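Local coordinates for response regulator receiver modulated diguanylate cyclase with PAS/PAC sensor (PDB 3CG0) that probably receives a phosphoryl signal through its receiver domain, the part crystallised here, to control cyclic di-GMP synthesis by the diguanylate cyclase domain of the full-length protein, at the interface of chains A and B. Sequence-based numbering; all coordinates share one arbitrary frame. Chains: chain A/B, Response regulator receiver modulated diguanylate cyclase with PAS/PAC sensor.

Contact 1: the interface of chains A and B. Residues chain A 106-109, 118, 121-122; chain B 59, 86-88.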
ATOM      1  N   PHE A 106       6.341 -13.433 -11.938  1.00 37.46           N
ATOM      2  CA  PHE A 106       5.174 -13.800 -12.707  1.00 35.58           C
ATOM      3  C   PHE A 106       4.075 -12.746 -12.536  1.00 40.69           C
ATOM      4  O   PHE A 106       3.365 -12.417 -13.485  1.00 47.61           O
ATOM      5  CB  PHE A 106       4.660 -15.194 -12.320  1.00 35.12           C
ATOM      6  CG  PHE A 106       3.345 -15.551 -12.973  1.00 38.87           C
ATOM      7  CD1 PHE A 106       3.305 -15.966 -14.308  1.00 33.65           C
ATOM      8  CD2 PHE A 106       2.145 -15.445 -12.262  1.00 30.61           C
ATOM      9  CE1 PHE A 106       2.083 -16.284 -14.920  1.00 30.19           C
ATOM     10  CE2 PHE A 106       0.926 -15.755 -12.859  1.00 31.57           C
ATOM     11  CZ  PHE A 106       0.890 -16.166 -14.194  1.00 32.58           C
ATOM     12  N   GLY A 107       3.944 -12.213 -11.327  1.00 40.29           N
ATOM     13  CA  GLY A 107       2.933 -11.219 -11.058  1.00 33.74           C
ATOM     14  C   GLY A 107       2.853 -10.892  -9.590  1.00 37.28           C
ATOM     15  O   GLY A 107       3.751 -11.229  -8.822  1.00 24.17           O
ATOM     16  N   TYR A 108       1.761 -10.223  -9.211  1.00 33.07           N
ATOM     17  CA  TYR A 108       1.596  -9.672  -7.880  1.00 30.29           C
ATOM     18  C   TYR A 108       0.183  -9.946  -7.391  1.00 38.12           C
ATOM     19  O   TYR A 108      -0.788  -9.721  -8.123  1.00 40.51           O
ATOM     20  CB  TYR A 108       1.852  -8.156  -7.857  1.00 33.29           C
ATOM     21  CG  TYR A 108       3.172  -7.688  -8.442  1.00 37.83           C
ATOM     22  CD1 TYR A 108       4.247  -7.370  -7.615  1.00 29.74           C
ATOM     23  CD2 TYR A 108       3.329  -7.517  -9.822  1.00 34.88           C
ATOM     24  CE1 TYR A 108       5.457  -6.932  -8.148  1.00 31.80           C
ATOM     25  CE2 TYR A 108       4.519  -7.085 -10.361  1.00 32.54           C
ATOM     26  CZ  TYR A 108       5.582  -6.797  -9.526  1.00 35.80           C
ATOM     27  OH  TYR A 108       6.754  -6.361 -10.077  1.00 37.77           O
ATOM     28  N   LEU A 109       0.074 -10.420  -6.154  1.00 35.41           N
ATOM     29  CA  LEU A 109      -1.219 -10.701  -5.533  1.00 33.20           C
ATOM     30  C   LEU A 109      -1.325  -9.916  -4.247  1.00 32.32           C
ATOM     31  O   LEU A 109      -0.467 -10.016  -3.382  1.00 40.22           O
ATOM     32  CB  LEU A 109      -1.401 -12.199  -5.262  1.00 32.90           C
ATOM     33  CG  LEU A 109      -1.496 -13.125  -6.478  1.00 41.91           C
ATOM     34  CD1 LEU A 109      -1.362 -14.567  -6.061  1.00 36.05           C
ATOM     35  CD2 LEU A 109      -2.800 -12.902  -7.267  1.00 37.62           C
ATOM     36  N   LEU A 118      -5.143 -17.474  -5.905  1.00 48.08           N
ATOM     37  CA  LEU A 118      -3.843 -18.020  -5.529  1.00 49.02           C
ATOM     38  C   LEU A 118      -3.518 -19.281  -6.328  1.00 46.87           C
ATOM     39  O   LEU A 118      -2.437 -19.397  -6.899  1.00 53.00           O
ATOM     40  CB  LEU A 118      -3.819 -18.313  -4.014  1.00 47.07           C
ATOM     41  CG  LEU A 118      -2.549 -18.783  -3.302  1.00 46.61           C
ATOM     42  CD1 LEU A 118      -1.451 -17.734  -3.367  1.00 41.75           C
ATOM     43  CD2 LEU A 118      -2.872 -19.103  -1.865  1.00 51.23           C
ATOM     44  N   SER A 121      -3.058 -18.596 -10.283  1.00 46.03           N
ATOM     45  CA  SER A 121      -1.778 -17.934 -10.580  1.00 44.21           C
ATOM     46  C   SER A 121      -0.591 -18.868 -10.461  1.00 46.79           C
ATOM     47  O   SER A 121       0.367 -18.748 -11.218  1.00 43.51           O
ATOM     48  CB  SER A 121      -1.556 -16.750  -9.644  1.00 47.46           C
ATOM     49  OG  SER A 121      -2.774 -16.073  -9.398  1.00 52.78           O
ATOM     50  N   ILE A 122      -0.644 -19.784  -9.498  1.00 46.77           N
ATOM     51  CA  ILE A 122       0.451 -20.732  -9.311  1.00 49.56           C
ATOM     52  C   ILE A 122       0.522 -21.704 -10.486  1.00 49.28           C
ATOM     53  O   ILE A 122       1.581 -21.842 -11.102  1.00 52.50           O
ATOM     54  CB  ILE A 122       0.359 -21.475  -7.954  1.00 47.41           C
ATOM     55  CG1 ILE A 122       0.659 -20.510  -6.805  1.00 42.03           C
ATOM     56  CG2 ILE A 122       1.344 -22.626  -7.901  1.00 52.37           C
ATOM     57  CD1 ILE A 122       0.615 -21.154  -5.448  1.00 34.25           C
TER
ATOM     58  N   LEU B  59       6.613 -17.900  -3.253  1.00 39.59           N
ATOM     59  CA  LEU B  59       5.713 -16.800  -2.938  0.50 34.94           C
ATOM     60  C   LEU B  59       6.441 -15.868  -1.969  1.00 34.62           C
ATOM     61  O   LEU B  59       6.779 -16.259  -0.857  1.00 33.18           O
ATOM     62  CB  LEU B  59       4.422 -17.348  -2.318  0.50 36.42           C
ATOM     63  CG  LEU B  59       3.167 -17.664  -3.150  0.50 35.04           C
ATOM     64  CD1 LEU B  59       3.404 -18.469  -4.452  0.50 21.00           C
ATOM     65  CD2 LEU B  59       2.157 -18.375  -2.254  0.50 34.93           C
ATOM     66  N   ILE B  86       6.095 -15.264  -7.371  1.00 33.59           N
ATOM     67  CA  ILE B  86       4.909 -14.428  -7.258  1.00 33.81           C
ATOM     68  C   ILE B  86       5.091 -13.542  -6.031  1.00 38.27           C
ATOM     69  O   ILE B  86       5.402 -14.031  -4.938  1.00 34.47           O
ATOM     70  CB  ILE B  86       3.634 -15.259  -7.170  1.00 34.49           C
ATOM     71  CG1 ILE B  86       3.326 -15.883  -8.528  1.00 22.12           C
ATOM     72  CG2 ILE B  86       2.427 -14.414  -6.704  1.00 32.35           C
ATOM     73  CD1 ILE B  86       2.352 -17.032  -8.437  1.00 22.01           C
ATOM     74  N   PHE B  87       4.952 -12.235  -6.236  1.00 36.71           N
ATOM     75  CA  PHE B  87       5.060 -11.276  -5.153  1.00 28.72           C
ATOM     76  C   PHE B  87       3.725 -11.068  -4.472  1.00 34.66           C
ATOM     77  O   PHE B  87       2.683 -10.965  -5.121  1.00 38.71           O
ATOM     78  CB  PHE B  87       5.587  -9.939  -5.650  1.00 32.00           C
ATOM     79  CG  PHE B  87       7.078  -9.854  -5.734  1.00 40.55           C
ATOM     80  CD1 PHE B  87       7.867 -10.059  -4.608  1.00 30.79           C
ATOM     81  CD2 PHE B  87       7.694  -9.508  -6.937  1.00 42.26           C
ATOM     82  CE1 PHE B  87       9.260  -9.945  -4.686  1.00 33.45           C
ATOM     83  CE2 PHE B  87       9.080  -9.395  -7.034  1.00 30.56           C
ATOM     84  CZ  PHE B  87       9.865  -9.608  -5.902  1.00 29.39           C
ATOM     85  N   ILE B  88       3.794 -10.980  -3.150  1.00 37.26           N
ATOM     86  CA  ILE B  88       2.657 -10.786  -2.289  1.00 34.53           C
ATOM     87  C   ILE B  88       2.719  -9.356  -1.737  1.00 37.22           C
ATOM     88  O   ILE B  88       3.682  -8.956  -1.088  1.00 34.15           O
ATOM     89  CB  ILE B  88       2.631 -11.880  -1.204  1.00 39.24           C
ATOM     90  CG1 ILE B  88       2.319 -13.230  -1.857  1.00 39.32           C
ATOM     91  CG2 ILE B  88       1.574 -11.602  -0.168  1.00 35.76           C
ATOM     92  CD1 ILE B  88       2.532 -14.391  -0.933  1.00 49.88           C
TER
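B:Ile86 meets A:Phe106, A:Leu109 and A:Ser121, and buries more surface than any other residue of this patch. It sits on strand 85-90 of chain B, which pairs in parallel with strand 107-111 of chain A. A receiver-domain sheet is thus completed by a strand from the other copy, in keeping with the alternate folding reported for this domain. The branches of B:Ile86 divide the work. CG1 comes within 3.9 Å of CD2 of the A:Phe106 ring; the two side chains lie side by side and point the same way. With CG1 beside the backbone N (chi1 -72°), CG2 is anti to it and turns to A:Leu109, coming within 3.8 Å of its CD1. The tip, CD1, reaches helix 115-131 and touches the backbone O of A:Ser121.

A:Leu109 also takes part through its backbone. Its N donates to B:Phe87 O over 2.9 Å. B:Phe87 N in turn donates to A:Gly107 O at 3.0 Å. The backbone N and O of B:Phe87 both bond to the chain A strand, which fixes the register.

The B:Phe87 side chain goes to the opposite face of the sheet from B:Ile86. There it lies beside A:Tyr108, and the tyrosine CD1 is 3.5 Å from B:Phe87 CB. On the B:Ile86 face, B:Leu59 of the neighbouring strand extends the apolar layer to helix 115-131. The B:Leu59 and A:Ile122 side chains cross at about a right angle, with their CD1 methyls 4.0 Å apart. The other B:Leu59 methyl, CD2, packs 3.8 Å from A:Leu118 CD1.

Contact 2: the interface of chains A and B. Residues chain A 16, 21, 25, 61, 88-89; chain B 109-111, 113.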
ATOM      1  N   GLU A  16      -0.255  -5.908  15.399  1.00 32.20           N
ATOM      2  CA  GLU A  16       0.721  -5.903  14.313  1.00 30.47           C
ATOM      3  C   GLU A  16       1.071  -7.351  14.005  1.00 36.67           C
ATOM      4  O   GLU A  16       1.506  -8.078  14.899  1.00 39.54           O
ATOM      5  CB  GLU A  16       1.967  -5.106  14.747  1.00 38.87           C
ATOM      6  CG  GLU A  16       3.166  -5.119  13.788  1.00 33.87           C
ATOM      7  CD  GLU A  16       2.841  -4.553  12.423  1.00 31.83           C
ATOM      8  OE1 GLU A  16       2.420  -3.383  12.357  1.00 55.02           O
ATOM      9  OE2 GLU A  16       2.992  -5.281  11.417  1.00 54.10           O
ATOM     10  N   ALA A  21       8.425  -5.736  12.678  1.00 40.02           N
ATOM     11  CA  ALA A  21       7.793  -4.525  13.178  1.00 37.92           C
ATOM     12  C   ALA A  21       7.304  -4.714  14.605  1.00 38.89           C
ATOM     13  O   ALA A  21       7.466  -3.819  15.422  1.00 42.85           O
ATOM     14  CB  ALA A  21       6.656  -4.095  12.269  1.00 43.83           C
ATOM     15  N   LEU A  25       9.021  -2.515  17.519  1.00 41.11           N
ATOM     16  CA  LEU A  25       8.149  -1.609  18.259  1.00 36.21           C
ATOM     17  C   LEU A  25       8.113  -1.926  19.739  1.00 39.57           C
ATOM     18  O   LEU A  25       7.967  -1.016  20.533  1.00 44.57           O
ATOM     19  CB  LEU A  25       6.728  -1.628  17.696  1.00 38.25           C
ATOM     20  CG  LEU A  25       6.457  -0.810  16.437  1.00 36.89           C
ATOM     21  CD1 LEU A  25       5.126  -1.258  15.852  1.00 45.51           C
ATOM     22  CD2 LEU A  25       6.436   0.681  16.730  1.00 42.76           C
ATOM     23  N   ASP A  61      -1.984  -2.032  13.004  1.00 34.72           N
ATOM     24  CA  ASP A  61      -1.626  -2.048  11.606  1.00 38.51           C
ATOM     25  C   ASP A  61      -2.876  -2.061  10.752  1.00 29.96           C
ATOM     26  O   ASP A  61      -3.813  -2.801  11.030  1.00 30.20           O
ATOM     27  CB  ASP A  61      -0.732  -3.227  11.238  1.00 33.96           C
ATOM     28  CG  ASP A  61       0.043  -2.990   9.928  1.00 42.66           C
ATOM     29  OD1 ASP A  61      -0.574  -2.828   8.860  1.00 49.37           O
ATOM     30  OD2 ASP A  61       1.282  -2.968   9.957  1.00 49.02           O
ATOM     31  N   ILE A  88      -0.630   1.812  12.023  1.00 30.59           N
ATOM     32  CA  ILE A  88       0.689   1.554  11.433  1.00 31.72           C
ATOM     33  C   ILE A  88       0.464   1.218   9.966  1.00 34.68           C
ATOM     34  O   ILE A  88      -0.362   0.363   9.650  1.00 36.12           O
ATOM     35  CB  ILE A  88       1.421   0.377  12.129  1.00 30.02           C
ATOM     36  CG1 ILE A  88       1.613   0.659  13.616  1.00 35.72           C
ATOM     37  CG2 ILE A  88       2.770   0.145  11.488  1.00 30.88           C
ATOM     38  CD1 ILE A  88       1.682  -0.598  14.446  1.00 45.77           C
ATOM     39  N   THR A  89       1.175   1.902   9.069  1.00 35.87           N
ATOM     40  CA  THR A  89       0.974   1.695   7.639  1.00 42.95           C
ATOM     41  C   THR A  89       2.220   1.206   6.919  1.00 50.34           C
ATOM     42  O   THR A  89       3.323   1.238   7.468  1.00 49.31           O
ATOM     43  CB  THR A  89       0.448   2.971   6.935  1.00 43.67           C
ATOM     44  OG1 THR A  89       1.432   4.005   6.989  1.00 49.34           O
ATOM     45  CG2 THR A  89      -0.824   3.453   7.589  1.00 37.93           C
TER
ATOM     46  N   LEU B 109       1.426   6.156  11.142  1.00 35.91           N
ATOM     47  CA  LEU B 109       2.873   6.060  11.225  1.00 35.65           C
ATOM     48  C   LEU B 109       3.327   5.000  10.226  1.00 36.25           C
ATOM     49  O   LEU B 109       2.924   3.850  10.329  1.00 30.93           O
ATOM     50  CB  LEU B 109       3.294   5.669  12.645  1.00 29.08           C
ATOM     51  CG  LEU B 109       3.353   6.731  13.745  1.00 34.70           C
ATOM     52  CD1 LEU B 109       3.357   6.057  15.115  1.00 25.89           C
ATOM     53  CD2 LEU B 109       4.578   7.616  13.584  1.00 31.63           C
ATOM     54  N   ALA B 110       4.145   5.393   9.250  1.00 41.78           N
ATOM     55  CA  ALA B 110       4.626   4.461   8.226  1.00 41.00           C
ATOM     56  C   ALA B 110       5.848   3.724   8.724  1.00 39.42           C
ATOM     57  O   ALA B 110       6.669   4.295   9.425  1.00 42.57           O
ATOM     58  CB  ALA B 110       4.945   5.198   6.916  1.00 44.22           C
ATOM     59  N   LYS B 111       5.948   2.447   8.366  1.00 44.20           N
ATOM     60  CA  LYS B 111       7.095   1.612   8.711  1.00 43.74           C
ATOM     61  C   LYS B 111       8.315   1.988   7.856  1.00 45.94           C
ATOM     62  O   LYS B 111       8.145   2.381   6.708  1.00 44.71           O
ATOM     63  CB  LYS B 111       6.735   0.139   8.495  1.00 41.38           C
ATOM     64  CG  LYS B 111       5.759  -0.418   9.525  1.00 39.85           C
ATOM     65  CD  LYS B 111       5.547  -1.920   9.372  1.00 49.32           C
ATOM     66  CE  LYS B 111       4.336  -2.253   8.496  1.00 58.31           C
ATOM     67  NZ  LYS B 111       3.842  -3.656   8.738  1.00 59.86           N
ATOM     68  N   VAL B 113       9.145   2.859  11.809  1.00 49.09           N
ATOM     69  CA  VAL B 113       8.734   4.015  12.591  1.00 43.07           C
ATOM     70  C   VAL B 113       9.937   4.494  13.383  1.00 43.98           C
ATOM     71  O   VAL B 113      10.608   3.694  14.027  1.00 40.91           O
ATOM     72  CB  VAL B 113       7.595   3.654  13.579  1.00 41.90           C
ATOM     73  CG1 VAL B 113       7.080   4.888  14.274  1.00 40.79           C
ATOM     74  CG2 VAL B 113       6.468   2.935  12.865  1.00 40.12           C
TER
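B:Lys111 reaches into the acidic pocket of a receiver domain, where A:Asp61 is the predicted phosphorylation site. The lysine fits the conserved lysine of the response-regulator family, here supplied by the other chain. No phosphoryl group is present.

The charged contacts lie at the tip of B:Lys111. NZ donates a hydrogen bond to A:Asp61 OD2 at 2.9 Å, which is also a salt bridge. It meets this carboxylate oxygen on the syn side, 19° out of the carboxylate plane, and the two side chains cross at about a right angle. A:Glu16 comes tip to tip with the lysine. Its OE2 is 3.2 Å from B:Lys111 NZ, a salt bridge whose hydrogen bond is weak. The glutamate chain bends at chi2 (60°) as it brings its carboxylate to the lysine amino group.

Backbone bonds join the strands that lead to the lysine. B:Lys111 N donates to A:Thr89 O over 3.0 Å. One step back, A:Thr89 N donates to B:Leu109 O at 2.9 Å. These bonds continue a parallel pairing of strand 85-89 with strand 107-110.

Apolar contacts line the stem of the lysine. A:Ile88 CG2 packs 3.6 Å from B:Lys111 CG. From helix 19-32, A:Ala21 CB touches B:Lys111 CD at 3.8 Å. The chain turns at chi3 (-94°) beyond CG, directing CE and NZ toward A:Asp61. B:Val113 CG2 faces A:Leu25 CD2 more loosely, 4.5 Å away.

The C-alpha centres of contact 1 and contact 2 lie about 24 Å apart. Both use the same pair of strands with the chains exchanged. The patches sample overlapping stretches of a two-fold symmetric interface: A:Leu109 and B:Ile88 of contact 1 recur as B:Leu109 and A:Ile88 in contact 2. Contact 1 covers the start of the chain A strand 107-111 and its following helix; contact 2 covers the end of the equivalent chain B strand, at the acidic pocket. Each receiver unit thus appears to be built from both chains. The deposited assembly holds four copies, and the structure alone does not show which oligomer acts in the cell.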